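Local structure of cytosolic phospholipase A2 delta (Homo sapiens, 5IZ5) at residues 33-38 with 94-99; 125-130 with 135-140; 168-173 with 189-194; 338-343 with 394-399; 372-377 with 386-391. The protein hydrolyses glycerophospholipids at the sn-2 position in a calcium-dependent manner, preferring linoleic acid there, and uses an N-terminal C2 domain to associate with membranes. The protein carries 3 engineered substitutions. All coordinates share one frame; numbering follows the deposited sequence.

Contact 1 (33-38 with 94-99)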
# COMPACT_ATOMS: atom_id res chain seq x y z
N LEU B 33 23.16 29.68 -17.73
CA LEU B 33 24.23 30.46 -18.35
C LEU B 33 25.10 29.61 -19.28
O LEU B 33 25.05 29.78 -20.50
CB LEU B 33 25.11 31.11 -17.26
CG LEU B 33 24.41 32.12 -16.36
CD1 LEU B 33 25.29 32.47 -15.18
CD2 LEU B 33 24.04 33.37 -17.15
N GLU B 34 25.88 28.71 -18.70
CA GLU B 34 26.85 27.93 -19.46
C GLU B 34 27.29 26.70 -18.69
O GLU B 34 27.03 26.59 -17.49
CB GLU B 34 28.09 28.79 -19.76
CG GLU B 34 28.88 29.21 -18.53
CD GLU B 34 30.13 30.00 -18.88
OE1 GLU B 34 30.00 31.07 -19.51
OE2 GLU B 34 31.23 29.55 -18.51
N ALA B 35 27.95 25.79 -19.39
CA ALA B 35 28.54 24.61 -18.77
C ALA B 35 29.97 24.43 -19.27
O ALA B 35 30.35 24.97 -20.32
CB ALA B 35 27.71 23.37 -19.08
N ARG B 36 30.77 23.67 -18.52
CA ARG B 36 32.18 23.45 -18.85
C ARG B 36 32.59 21.99 -18.65
O ARG B 36 32.07 21.31 -17.76
CB ARG B 36 33.07 24.33 -17.98
CG ARG B 36 32.95 25.82 -18.24
CD ARG B 36 33.75 26.61 -17.21
NE ARG B 36 33.20 26.46 -15.86
CZ ARG B 36 32.25 27.22 -15.33
NH1 ARG B 36 31.71 28.23 -16.01
NH2 ARG B 36 31.83 26.98 -14.09
N ASN B 37 33.53 21.54 -19.47
CA ASN B 37 34.16 20.23 -19.35
C ASN B 37 33.21 19.06 -19.58
O ASN B 37 33.34 18.02 -18.94
CB ASN B 37 34.85 20.08 -17.98
CG ASN B 37 35.68 21.30 -17.61
OD1 ASN B 37 36.45 21.81 -18.42
ND2 ASN B 37 35.53 21.78 -16.38
N LEU B 38 32.26 19.21 -20.50
CA LEU B 38 31.35 18.11 -20.81
C LEU B 38 32.06 17.04 -21.65
O LEU B 38 33.00 17.33 -22.37
CB LEU B 38 30.12 18.62 -21.56
CG LEU B 38 29.24 19.67 -20.87
CD1 LEU B 38 28.07 20.02 -21.77
CD2 LEU B 38 28.74 19.18 -19.51
N LEU B 94 17.94 19.79 -13.25
CA LEU B 94 18.67 20.37 -14.38
C LEU B 94 19.52 19.27 -15.00
O LEU B 94 20.46 18.76 -14.37
CB LEU B 94 19.53 21.54 -13.92
CG LEU B 94 18.80 22.64 -13.15
CD1 LEU B 94 18.83 22.37 -11.65
CD2 LEU B 94 19.42 24.00 -13.42
N SER B 95 19.18 18.89 -16.23
CA SER B 95 19.87 17.82 -16.94
C SER B 95 20.43 18.33 -18.26
O SER B 95 19.75 19.05 -19.00
CB SER B 95 18.91 16.67 -17.21
OG SER B 95 18.42 16.11 -16.01
N ILE B 96 21.68 17.97 -18.57
CA ILE B 96 22.27 18.27 -19.87
C ILE B 96 22.31 16.98 -20.67
O ILE B 96 22.81 15.95 -20.19
CB ILE B 96 23.70 18.83 -19.76
CG1 ILE B 96 23.73 20.01 -18.78
CG2 ILE B 96 24.20 19.26 -21.14
CD1 ILE B 96 25.11 20.57 -18.51
N TYR B 97 21.77 17.03 -21.88
CA TYR B 97 21.75 15.89 -22.79
C TYR B 97 22.61 16.20 -24.01
O TYR B 97 22.83 17.36 -24.36
CB TYR B 97 20.32 15.58 -23.21
CG TYR B 97 19.50 14.87 -22.15
CD1 TYR B 97 19.48 13.48 -22.08
CD2 TYR B 97 18.74 15.59 -21.24
CE1 TYR B 97 18.72 12.83 -21.11
CE2 TYR B 97 17.98 14.95 -20.27
CZ TYR B 97 17.98 13.57 -20.22
OH TYR B 97 17.23 12.93 -19.26
N ASP B 98 23.08 15.13 -24.66
CA ASP B 98 23.88 15.24 -25.88
C ASP B 98 22.99 14.85 -27.06
O ASP B 98 22.56 13.70 -27.16
CB ASP B 98 25.09 14.30 -25.79
CG ASP B 98 26.02 14.38 -27.01
OD1 ASP B 98 25.78 15.20 -27.92
OD2 ASP B 98 27.00 13.61 -27.04
N GLU B 99 22.70 15.80 -27.94
CA GLU B 99 21.76 15.56 -29.03
C GLU B 99 22.34 14.65 -30.12
O GLU B 99 23.44 14.88 -30.62
CB GLU B 99 21.29 16.87 -29.66
CG GLU B 99 20.15 16.68 -30.64
CD GLU B 99 19.57 18.00 -31.12
OE1 GLU B 99 20.13 18.59 -32.07
OE2 GLU B 99 18.56 18.45 -30.55
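A35 and L38 both close on one side chain, I96, and no hydrogen bond crosses between 33-38 and 94-99. The strand first meets an irregularity: L33 and E34 together stand opposite the single residue D139, a classic bulge in the pairing with strand 137-146. E34 turns its carboxylate to R36 in a bent salt bridge, R36 NH1 2.9 Å from E34 OE2 with 134° at the hydrogen; the acceptor sits in the guanidinium plane, but NH1 is on the anti side, well out of the carboxylate plane. R36 also reaches carboxylates of strand 137-146. Between these two charged residues A35 points the other way, and its CB comes 3.9 Å from I96 CD1. N37 then adopts a positive phi (66°) that swings the chain round and brings L38 back over the same isoleucine. L38 CD1 lies 4.0 Å from I96 CG2, while L38 CD2 is equally near I96 CD1, the two side chains crossing obliquely. With CG1 set beside its own backbone N (chi1 -51°), I96 offers one methyl to each branch of the leucine. This is the face-to-face packing of two sheets in a C2 beta-sandwich, near the strand end where D98 is predicted to bind calcium.

Contact 2 (125-130 with 135-140)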
# COMPACT_ATOMS: atom_id res chain seq x y z
N ARG B 125 23.68 33.07 -7.33
CA ARG B 125 24.52 32.48 -8.38
C ARG B 125 25.03 31.12 -7.92
O ARG B 125 25.54 30.99 -6.82
CB ARG B 125 25.68 33.41 -8.76
CG ARG B 125 25.29 34.42 -9.82
CD ARG B 125 26.29 35.56 -9.92
NE ARG B 125 25.74 36.66 -10.73
CZ ARG B 125 26.00 37.95 -10.54
NH1 ARG B 125 26.79 38.35 -9.54
NH2 ARG B 125 25.45 38.86 -11.34
N LYS B 126 24.87 30.12 -8.79
CA LYS B 126 25.20 28.75 -8.46
C LYS B 126 26.07 28.12 -9.54
O LYS B 126 25.82 28.30 -10.74
CB LYS B 126 23.91 27.94 -8.27
CG LYS B 126 23.37 27.93 -6.85
CD LYS B 126 23.95 26.75 -6.07
CE LYS B 126 23.79 26.93 -4.58
NZ LYS B 126 23.99 25.64 -3.86
N THR B 127 27.11 27.40 -9.11
CA THR B 127 27.89 26.54 -9.99
C THR B 127 27.73 25.12 -9.48
O THR B 127 28.17 24.80 -8.38
CB THR B 127 29.38 26.94 -10.02
OG1 THR B 127 29.51 28.24 -10.60
CG2 THR B 127 30.21 25.94 -10.84
N PHE B 128 27.08 24.27 -10.28
CA PHE B 128 26.80 22.89 -9.88
C PHE B 128 27.90 21.96 -10.39
O PHE B 128 28.28 22.05 -11.55
CB PHE B 128 25.45 22.46 -10.43
CG PHE B 128 24.28 23.20 -9.84
CD1 PHE B 128 23.87 22.96 -8.54
CD2 PHE B 128 23.57 24.13 -10.59
CE1 PHE B 128 22.79 23.63 -7.99
CE2 PHE B 128 22.48 24.81 -10.05
CZ PHE B 128 22.09 24.56 -8.75
N SER B 129 28.36 21.06 -9.51
CA SER B 129 29.44 20.12 -9.83
C SER B 129 28.96 18.69 -9.66
O SER B 129 28.22 18.41 -8.73
CB SER B 129 30.64 20.30 -8.90
OG SER B 129 31.40 19.10 -8.82
N GLN B 130 29.43 17.80 -10.52
CA GLN B 130 28.94 16.42 -10.57
C GLN B 130 29.44 15.55 -9.42
O GLN B 130 28.64 15.02 -8.63
CB GLN B 130 29.37 15.77 -11.89
CG GLN B 130 28.43 14.67 -12.39
CD GLN B 130 27.17 15.24 -13.00
OE1 GLN B 130 26.80 16.37 -12.71
NE2 GLN B 130 26.51 14.45 -13.85
N GLU B 135 34.65 17.00 -12.96
CA GLU B 135 35.20 18.20 -13.55
C GLU B 135 34.11 18.98 -14.28
O GLU B 135 34.32 20.13 -14.62
CB GLU B 135 36.35 17.80 -14.48
CG GLU B 135 37.44 17.00 -13.79
CD GLU B 135 38.63 16.67 -14.67
OE1 GLU B 135 38.42 16.33 -15.86
OE2 GLU B 135 39.77 16.74 -14.17
N GLU B 136 32.94 18.38 -14.48
CA GLU B 136 31.85 19.00 -15.24
C GLU B 136 31.16 20.07 -14.37
O GLU B 136 30.93 19.83 -13.19
CB GLU B 136 30.85 17.91 -15.72
CG GLU B 136 31.41 16.49 -15.76
CD GLU B 136 30.77 15.57 -16.78
OE1 GLU B 136 29.82 16.00 -17.49
OE2 GLU B 136 31.22 14.40 -16.88
N GLU B 137 30.88 21.24 -14.93
CA GLU B 137 30.23 22.33 -14.17
C GLU B 137 29.12 23.03 -14.94
O GLU B 137 29.23 23.20 -16.15
CB GLU B 137 31.27 23.38 -13.75
CG GLU B 137 32.35 22.85 -12.83
CD GLU B 137 33.30 23.92 -12.32
OE1 GLU B 137 33.17 25.10 -12.71
OE2 GLU B 137 34.19 23.57 -11.52
N LEU B 138 28.07 23.43 -14.23
CA LEU B 138 26.93 24.16 -14.80
C LEU B 138 26.69 25.45 -14.02
O LEU B 138 26.45 25.41 -12.81
CB LEU B 138 25.66 23.29 -14.73
CG LEU B 138 24.49 23.51 -15.70
CD1 LEU B 138 23.16 23.19 -15.02
CD2 LEU B 138 24.42 24.91 -16.30
N ASP B 139 26.75 26.59 -14.71
CA ASP B 139 26.46 27.89 -14.08
C ASP B 139 25.02 28.31 -14.31
O ASP B 139 24.55 28.37 -15.44
CB ASP B 139 27.38 28.98 -14.63
CG ASP B 139 28.80 28.87 -14.12
OD1 ASP B 139 29.07 28.04 -13.23
OD2 ASP B 139 29.65 29.63 -14.62
N VAL B 140 24.32 28.59 -13.21
CA VAL B 140 22.92 29.01 -13.24
C VAL B 140 22.72 30.16 -12.27
O VAL B 140 23.41 30.24 -11.25
CB VAL B 140 21.98 27.85 -12.84
CG1 VAL B 140 20.52 28.23 -13.04
CG2 VAL B 140 22.32 26.59 -13.63
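T127 OG1 donates to D139 OD1 at 2.7 Å, coming from above the carboxylate plane, 45° out of it, as the two side chains run alongside each other out of the sheet. D139 OD2 is taken by R36 of strand 21-36, which also pairs with E137 OE1. Without the carboxylate, as with an alanine at D139, T127 OG1 would probably lose its acceptor and R36 one of its carboxylate partners. Along the backbone, two antiparallel hydrogen-bonded pairs join the strands. K126 N to V140 O measures 2.9 Å, and V140 N returns the bond to K126 O; F128 N to L138 O, at 2.8 Å, is answered by L138 N to F128 O. On the charged face, the methyl CG2 of T127 lies 3.6 Å from E137 OE1. The face of F128, L138 and V140 is mainly apolar, though K126 shares it and leads its NZ away to E117. V140 CG2 meets F128 CE2 at the ring edge, 4.0 Å away, and the CB atoms of F128 and L138 are neighbours. Strand 137-146 lies between 124-129 and 21-36 in the sheet, and this mainly apolar face is covered by Y113, edge-to-face with F128, by V111 and F109 of strand 106-114, and by L94 and I96 of strand 91-98.

Contact 3 (168-173 with 189-194)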
# COMPACT_ATOMS: atom_id res chain seq x y z
N LEU B 168 -11.15 22.33 -16.94
CA LEU B 168 -11.54 22.95 -18.21
C LEU B 168 -12.30 21.99 -19.11
O LEU B 168 -11.81 20.91 -19.44
CB LEU B 168 -10.32 23.61 -18.86
CG LEU B 168 -9.78 23.47 -20.30
CD1 LEU B 168 -10.70 22.90 -21.36
CD2 LEU B 168 -9.27 24.84 -20.72
N ASP B 169 -13.51 22.40 -19.51
CA ASP B 169 -14.38 21.58 -20.35
C ASP B 169 -14.40 22.09 -21.79
O ASP B 169 -14.55 23.29 -22.02
CB ASP B 169 -15.80 21.58 -19.80
CG ASP B 169 -16.00 20.59 -18.67
OD1 ASP B 169 -15.28 19.57 -18.62
OD2 ASP B 169 -16.90 20.83 -17.84
N VAL B 170 -14.27 21.17 -22.74
CA VAL B 170 -14.32 21.50 -24.16
C VAL B 170 -15.47 20.74 -24.82
O VAL B 170 -15.47 19.51 -24.84
CB VAL B 170 -13.00 21.13 -24.87
CG1 VAL B 170 -13.02 21.61 -26.31
CG2 VAL B 170 -11.80 21.71 -24.14
N HIS B 171 -16.44 21.48 -25.35
CA HIS B 171 -17.61 20.88 -26.01
C HIS B 171 -17.59 21.17 -27.51
O HIS B 171 -17.02 22.17 -27.94
CB HIS B 171 -18.90 21.41 -25.38
CG HIS B 171 -19.07 20.99 -23.96
ND1 HIS B 171 -19.58 19.75 -23.60
CD2 HIS B 171 -18.78 21.62 -22.80
CE1 HIS B 171 -19.60 19.65 -22.29
NE2 HIS B 171 -19.12 20.77 -21.77
N LEU B 172 -18.21 20.29 -28.29
CA LEU B 172 -18.03 20.30 -29.73
C LEU B 172 -19.32 20.09 -30.53
O LEU B 172 -19.99 19.07 -30.39
CB LEU B 172 -16.99 19.24 -30.09
CG LEU B 172 -16.95 18.65 -31.50
CD1 LEU B 172 -16.92 19.73 -32.58
CD2 LEU B 172 -15.76 17.72 -31.63
N ASP B 173 -19.63 21.07 -31.39
CA ASP B 173 -20.67 20.95 -32.40
C ASP B 173 -20.10 20.34 -33.66
O ASP B 173 -19.71 19.18 -33.64
CB ASP B 173 -21.25 22.32 -32.76
CG ASP B 173 -22.10 22.91 -31.65
OD1 ASP B 173 -22.86 22.15 -31.01
OD2 ASP B 173 -22.04 24.13 -31.44
N LEU B 189 -9.59 15.38 -33.94
CA LEU B 189 -9.32 16.54 -33.10
C LEU B 189 -8.28 16.20 -32.04
O LEU B 189 -8.44 15.22 -31.31
CB LEU B 189 -10.60 17.00 -32.40
CG LEU B 189 -10.47 18.12 -31.36
CD1 LEU B 189 -10.04 19.44 -32.00
CD2 LEU B 189 -11.78 18.31 -30.61
N GLU B 190 -7.21 16.99 -31.96
CA GLU B 190 -6.19 16.82 -30.92
C GLU B 190 -6.17 18.03 -29.99
O GLU B 190 -5.90 19.15 -30.44
CB GLU B 190 -4.81 16.60 -31.53
CG GLU B 190 -3.67 16.67 -30.51
CD GLU B 190 -2.31 16.39 -31.10
OE1 GLU B 190 -1.96 15.21 -31.28
OE2 GLU B 190 -1.57 17.36 -31.38
N LEU B 191 -6.43 17.79 -28.71
CA LEU B 191 -6.39 18.82 -27.67
C LEU B 191 -5.21 18.56 -26.73
O LEU B 191 -5.05 17.45 -26.22
CB LEU B 191 -7.67 18.81 -26.85
CG LEU B 191 -8.98 19.05 -27.61
CD1 LEU B 191 -10.16 18.78 -26.70
CD2 LEU B 191 -9.03 20.47 -28.16
N VAL B 192 -4.39 19.59 -26.52
CA VAL B 192 -3.22 19.47 -25.66
C VAL B 192 -3.25 20.56 -24.61
O VAL B 192 -3.45 21.73 -24.92
CB VAL B 192 -1.91 19.61 -26.47
CG1 VAL B 192 -0.71 19.33 -25.58
CG2 VAL B 192 -1.92 18.66 -27.66
N LEU B 193 -3.04 20.15 -23.35
CA LEU B 193 -2.95 21.08 -22.24
C LEU B 193 -1.78 20.65 -21.37
O LEU B 193 -1.93 19.83 -20.45
CB LEU B 193 -4.27 21.11 -21.46
CG LEU B 193 -4.44 21.96 -20.20
CD1 LEU B 193 -3.46 23.11 -20.07
CD2 LEU B 193 -5.88 22.46 -20.08
N LYS B 194 -0.60 21.19 -21.68
CA LYS B 194 0.63 20.84 -20.98
C LYS B 194 0.52 21.13 -19.48
O LYS B 194 0.14 22.23 -19.09
CB LYS B 194 1.83 21.61 -21.52
CG LYS B 194 2.67 20.90 -22.56
CD LYS B 194 4.03 21.60 -22.61
CE LYS B 194 5.19 20.61 -22.55
NZ LYS B 194 6.46 21.26 -22.13
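No flat group enters the contact of L168, V170 and L172 with L193, L191 and L189; the meeting surfaces are branched aliphatic chains. Among the neighbouring rings, F211 and F213 of strand 210-216 touch L191, and Y215 touches L168. V170 and L191 reach toward each other tip to tip, V170 CG1 4.0 Å from L191 CD1; a chi1 of -174° sends that valine methyl across to the leucine. The strands run antiparallel in direction, at 167°, yet their axes stay 10.8 Å apart with no hydrogen bond between them. That spacing is one of facing sheets, consistent with a second C2-type sandwich, strand 160-172 belonging to the long sheet and strand 188-193 to a four-stranded one. Every second residue of each strand points into the interface. At one end L172 CD2 and L189 CD2 meet tip to tip at 4.2 Å; at the other, L193 lays its CD2 aslant against L168 CG, 4.0 Å away. L248 of strand 244-248 touches both L168 and L193, and L271 and V269 of strand 266-277 cover L172.

Contact 4 (338-343 with 394-399). With SO4 (sulfate ion), chain M.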
# COMPACT_ATOMS: atom_id res chain seq x y z
N ALA B 338 -1.13 -20.54 9.65
CA ALA B 338 -1.61 -19.34 10.35
C ALA B 338 -3.13 -19.28 10.33
O ALA B 338 -3.75 -18.98 11.35
CB ALA B 338 -1.03 -18.07 9.72
N MET B 339 -3.74 -19.57 9.18
CA MET B 339 -5.20 -19.52 9.05
C MET B 339 -5.87 -20.47 10.05
O MET B 339 -6.78 -20.07 10.78
CB MET B 339 -5.63 -19.89 7.63
CG MET B 339 -7.14 -19.86 7.42
SD MET B 339 -7.69 -20.51 5.84
CE MET B 339 -7.34 -22.26 6.02
N THR B 340 -5.41 -21.72 10.07
CA THR B 340 -5.98 -22.76 10.94
C THR B 340 -5.81 -22.42 12.41
O THR B 340 -6.77 -22.41 13.18
CB THR B 340 -5.33 -24.13 10.64
OG1 THR B 340 -5.62 -24.50 9.29
CG2 THR B 340 -5.86 -25.22 11.59
N SER B 341 -4.58 -22.10 12.80
CA SER B 341 -4.26 -21.83 14.18
C SER B 341 -5.03 -20.62 14.72
O SER B 341 -5.47 -20.62 15.88
CB SER B 341 -2.76 -21.61 14.33
OG SER B 341 -2.42 -21.37 15.69
N LEU B 342 -5.18 -19.59 13.89
CA LEU B 342 -5.91 -18.37 14.26
C LEU B 342 -7.38 -18.65 14.55
O LEU B 342 -7.95 -18.08 15.47
CB LEU B 342 -5.77 -17.30 13.17
CG LEU B 342 -6.44 -15.95 13.40
CD1 LEU B 342 -6.06 -15.33 14.74
CD2 LEU B 342 -6.08 -14.99 12.27
N TYR B 343 -7.99 -19.54 13.76
CA TYR B 343 -9.34 -20.00 14.03
C TYR B 343 -9.45 -20.56 15.46
O TYR B 343 -10.40 -20.26 16.19
CB TYR B 343 -9.76 -21.09 13.04
CG TYR B 343 -10.38 -20.60 11.75
CD1 TYR B 343 -11.59 -19.90 11.76
CD2 TYR B 343 -9.80 -20.87 10.52
CE1 TYR B 343 -12.18 -19.48 10.59
CE2 TYR B 343 -10.38 -20.44 9.33
CZ TYR B 343 -11.56 -19.75 9.37
OH TYR B 343 -12.14 -19.32 8.20
N GLU B 394 -13.10 -28.55 5.92
CA GLU B 394 -13.54 -29.33 4.76
C GLU B 394 -12.86 -28.88 3.47
O GLU B 394 -12.42 -29.71 2.67
CB GLU B 394 -15.06 -29.27 4.64
CG GLU B 394 -15.76 -30.07 5.72
CD GLU B 394 -17.27 -29.93 5.72
OE1 GLU B 394 -17.81 -29.15 4.91
OE2 GLU B 394 -17.93 -30.61 6.54
N HIS B 395 -12.74 -27.57 3.28
CA HIS B 395 -12.06 -27.03 2.10
C HIS B 395 -10.56 -27.30 2.14
O HIS B 395 -9.95 -27.52 1.10
CB HIS B 395 -12.35 -25.54 1.94
CG HIS B 395 -13.72 -25.27 1.40
ND1 HIS B 395 -14.03 -25.48 0.07
CD2 HIS B 395 -14.86 -24.85 1.99
CE1 HIS B 395 -15.30 -25.19 -0.13
NE2 HIS B 395 -15.82 -24.80 1.02
N LEU B 396 -9.98 -27.28 3.33
CA LEU B 396 -8.55 -27.55 3.46
C LEU B 396 -8.26 -29.05 3.25
O LEU B 396 -7.15 -29.42 2.87
CB LEU B 396 -8.02 -27.05 4.80
CG LEU B 396 -6.55 -26.62 4.91
CD1 LEU B 396 -6.11 -25.69 3.80
CD2 LEU B 396 -6.32 -25.95 6.25
N ALA B 397 -9.27 -29.89 3.45
CA ALA B 397 -9.15 -31.35 3.29
C ALA B 397 -9.29 -31.84 1.85
O ALA B 397 -8.67 -32.83 1.48
CB ALA B 397 -10.16 -32.07 4.18
N LYS B 398 -10.10 -31.16 1.05
CA LYS B 398 -10.37 -31.61 -0.32
C LYS B 398 -9.11 -31.61 -1.18
O LYS B 398 -8.16 -30.85 -0.93
CB LYS B 398 -11.44 -30.73 -0.98
CG LYS B 398 -10.93 -29.36 -1.40
CD LYS B 398 -12.07 -28.41 -1.75
CE LYS B 398 -11.54 -27.00 -1.95
NZ LYS B 398 -12.47 -26.19 -2.77
N SER B 399 -9.10 -32.45 -2.21
CA SER B 399 -7.95 -32.58 -3.10
C SER B 399 -7.75 -31.31 -3.93
O SER B 399 -8.67 -30.85 -4.60
CB SER B 399 -8.12 -33.77 -4.05
OG SER B 399 -7.12 -33.76 -5.06
S SO4 M . -4.22 -32.94 -3.08
O1 SO4 M . -4.74 -33.92 -2.10
O2 SO4 M . -4.29 -31.58 -2.50
O3 SO4 M . -2.82 -33.27 -3.42
O4 SO4 M . -5.03 -32.98 -4.32
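A hydroxyl oxygen makes the closest approach here: T340 OG1 lies 3.4 Å from L396 CD2, a polar atom resting against a methyl group. OG1 is hydrogen-bonded instead to A336 O, one turn back along its own helix. The same leucine methyl also receives M339, whose CE comes to 3.8 Å from L396 CD2, tip to tip. M339 runs extended, CG anti to the backbone N, before a bend at chi3 (70°) turns CE onto the leucine. The last turn of helix 386-397 makes this contact; Y343 meets I389 and A392 earlier along that helix. F782 of helix 779-794 touches both T340 and L396. Beyond the helix end, S399, T776, S581 and the backbone N atoms of K400 and L401 hold a sulfate, probably from the crystallisation liquor; its separation from S399 OG is doubtfully short. In the catalytic domain, M339 follows the substrate-binding G334 and G335 and lies about 9 Å from the nucleophile S365, side chain to side chain. Across these two segments the contact is apolar packing with no hydrogen bond, and the threonine hydroxyl can lie buried against a methyl because A336 O satisfies it.

Contact 5 (372-377 with 386-391)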
# COMPACT_ATOMS: atom_id res chain seq x y z
N ALA B 372 -10.92 -12.58 6.55
CA ALA B 372 -11.81 -12.31 5.42
C ALA B 372 -13.04 -13.22 5.45
O ALA B 372 -14.16 -12.76 5.26
CB ALA B 372 -11.07 -12.47 4.11
N HIS B 373 -12.82 -14.51 5.67
CA HIS B 373 -13.94 -15.43 5.74
C HIS B 373 -14.92 -15.05 6.85
O HIS B 373 -16.14 -15.00 6.63
CB HIS B 373 -13.46 -16.86 5.96
CG HIS B 373 -14.57 -17.86 6.06
ND1 HIS B 373 -14.67 -18.77 7.08
CD2 HIS B 373 -15.66 -18.05 5.28
CE1 HIS B 373 -15.76 -19.50 6.92
NE2 HIS B 373 -16.38 -19.09 5.83
N LEU B 374 -14.40 -14.79 8.04
CA LEU B 374 -15.25 -14.49 9.19
C LEU B 374 -16.02 -13.19 9.01
O LEU B 374 -17.23 -13.16 9.26
CB LEU B 374 -14.42 -14.42 10.47
CG LEU B 374 -13.87 -15.76 10.96
CD1 LEU B 374 -12.95 -15.53 12.15
CD2 LEU B 374 -14.98 -16.74 11.33
N TYR B 375 -15.34 -12.14 8.57
CA TYR B 375 -15.98 -10.84 8.40
C TYR B 375 -16.98 -10.77 7.23
O TYR B 375 -17.66 -9.77 7.06
CB TYR B 375 -14.94 -9.72 8.33
CG TYR B 375 -14.42 -9.32 9.69
CD1 TYR B 375 -14.96 -8.24 10.37
CD2 TYR B 375 -13.39 -10.03 10.30
CE1 TYR B 375 -14.49 -7.87 11.61
CE2 TYR B 375 -12.91 -9.67 11.55
CZ TYR B 375 -13.46 -8.59 12.20
OH TYR B 375 -12.99 -8.23 13.44
N GLY B 376 -17.07 -11.84 6.43
CA GLY B 376 -18.18 -12.02 5.51
C GLY B 376 -19.52 -12.24 6.21
O GLY B 376 -20.57 -11.96 5.64
N ASP B 377 -19.48 -12.77 7.44
CA ASP B 377 -20.66 -12.89 8.30
C ASP B 377 -20.67 -11.72 9.29
O ASP B 377 -19.80 -11.64 10.16
CB ASP B 377 -20.61 -14.22 9.06
CG ASP B 377 -21.73 -14.37 10.09
OD1 ASP B 377 -22.62 -13.51 10.18
OD2 ASP B 377 -21.70 -15.36 10.84
N GLU B 386 -17.56 -22.80 15.55
CA GLU B 386 -17.44 -24.16 15.04
C GLU B 386 -17.97 -24.34 13.61
O GLU B 386 -17.54 -25.24 12.90
CB GLU B 386 -18.13 -25.16 15.99
CG GLU B 386 -17.36 -26.46 16.19
CD GLU B 386 -16.06 -26.28 16.95
OE1 GLU B 386 -16.08 -25.59 17.99
OE2 GLU B 386 -15.02 -26.82 16.51
N GLY B 387 -18.91 -23.48 13.20
CA GLY B 387 -19.42 -23.50 11.83
C GLY B 387 -18.36 -23.13 10.80
O GLY B 387 -18.05 -23.93 9.92
N PRO B 388 -17.81 -21.91 10.89
CA PRO B 388 -16.68 -21.49 10.05
C PRO B 388 -15.47 -22.42 10.14
O PRO B 388 -14.78 -22.62 9.14
CB PRO B 388 -16.33 -20.11 10.60
CG PRO B 388 -17.61 -19.58 11.13
CD PRO B 388 -18.40 -20.77 11.62
N ILE B 389 -15.22 -22.99 11.33
CA ILE B 389 -14.13 -23.95 11.51
C ILE B 389 -14.34 -25.15 10.60
O ILE B 389 -13.42 -25.57 9.90
CB ILE B 389 -14.07 -24.51 12.95
CG1 ILE B 389 -13.85 -23.41 13.99
CG2 ILE B 389 -12.97 -25.56 13.07
CD1 ILE B 389 -12.57 -22.64 13.86
N ARG B 390 -15.55 -25.70 10.63
CA ARG B 390 -15.90 -26.87 9.83
C ARG B 390 -15.72 -26.58 8.34
O ARG B 390 -15.12 -27.35 7.60
CB ARG B 390 -17.35 -27.28 10.11
CG ARG B 390 -17.76 -28.60 9.49
CD ARG B 390 -19.27 -28.74 9.41
NE ARG B 390 -19.65 -29.97 8.70
CZ ARG B 390 -20.87 -30.26 8.27
NH1 ARG B 390 -21.88 -29.41 8.45
NH2 ARG B 390 -21.10 -31.41 7.64
N TYR B 391 -16.26 -25.44 7.92
CA TYR B 391 -16.14 -24.96 6.55
C TYR B 391 -14.67 -24.96 6.11
O TYR B 391 -14.32 -25.54 5.08
CB TYR B 391 -16.75 -23.56 6.46
CG TYR B 391 -16.72 -22.91 5.11
CD1 TYR B 391 -17.81 -22.99 4.25
CD2 TYR B 391 -15.62 -22.15 4.70
CE1 TYR B 391 -17.80 -22.37 3.01
CE2 TYR B 391 -15.59 -21.53 3.47
CZ TYR B 391 -16.68 -21.64 2.63
OH TYR B 391 -16.66 -21.02 1.41
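H373, P388 and Y391 supply most of the buried surface. The imidazole of H373 and the phenol ring of Y391 form a near-parallel pair, planes at 14° and centroids 4.5 Å apart, offset so that little of either ring covers the other. H373 NE2 lies over one face of Y391, 3.3 Å from Y391 CD2. P388 comes in at the first turn of helix 386-397, its CB 3.8 Å from H373 CE1, and the same CB also takes L374 CD2 at 3.7 Å. Helices 367-375 and 386-397, successive in the catalytic domain and joined by a short loop, thus pack through these residues. A chi1 of 179° carries the imidazole of H373 outward to this position. ND1 is hydrogen-bonded to Y343 OH of helix 335-351, while Y391 OH pairs with H441 ND1. Replacing H373 with an alanine would probably open a gap beside P388 and the Y391 ring and leave Y343 OH without this partner. Ring and aliphatic surfaces carry the contact itself, while polar partners from outside it hold each ring of the pair in its orientation.

How the contacts relate
The five contacts follow one another along the chain, except that contact 5 is nested inside the loop closed by contact 4. Contacts 1 and 2 share a sandwich at the N-terminal end, with centres 10 Å apart: strands 21-36 and 137-146 are neighbours in one sheet, and A35 CB packs on E137 O. Contact 3 is centred 36 Å from contact 1, consistent with a sheet running on from one C2-like region to the next through strand 152-156. Contacts 4 and 5 lie in the catalytic domain, centres 11 Å apart, and both use helix 386-397; Y343 packs on I389 between them. Contacts 1 and 4, centres 63 Å apart, lie on opposite sides of the chain's centre, consistent with separate C2 and catalytic regions.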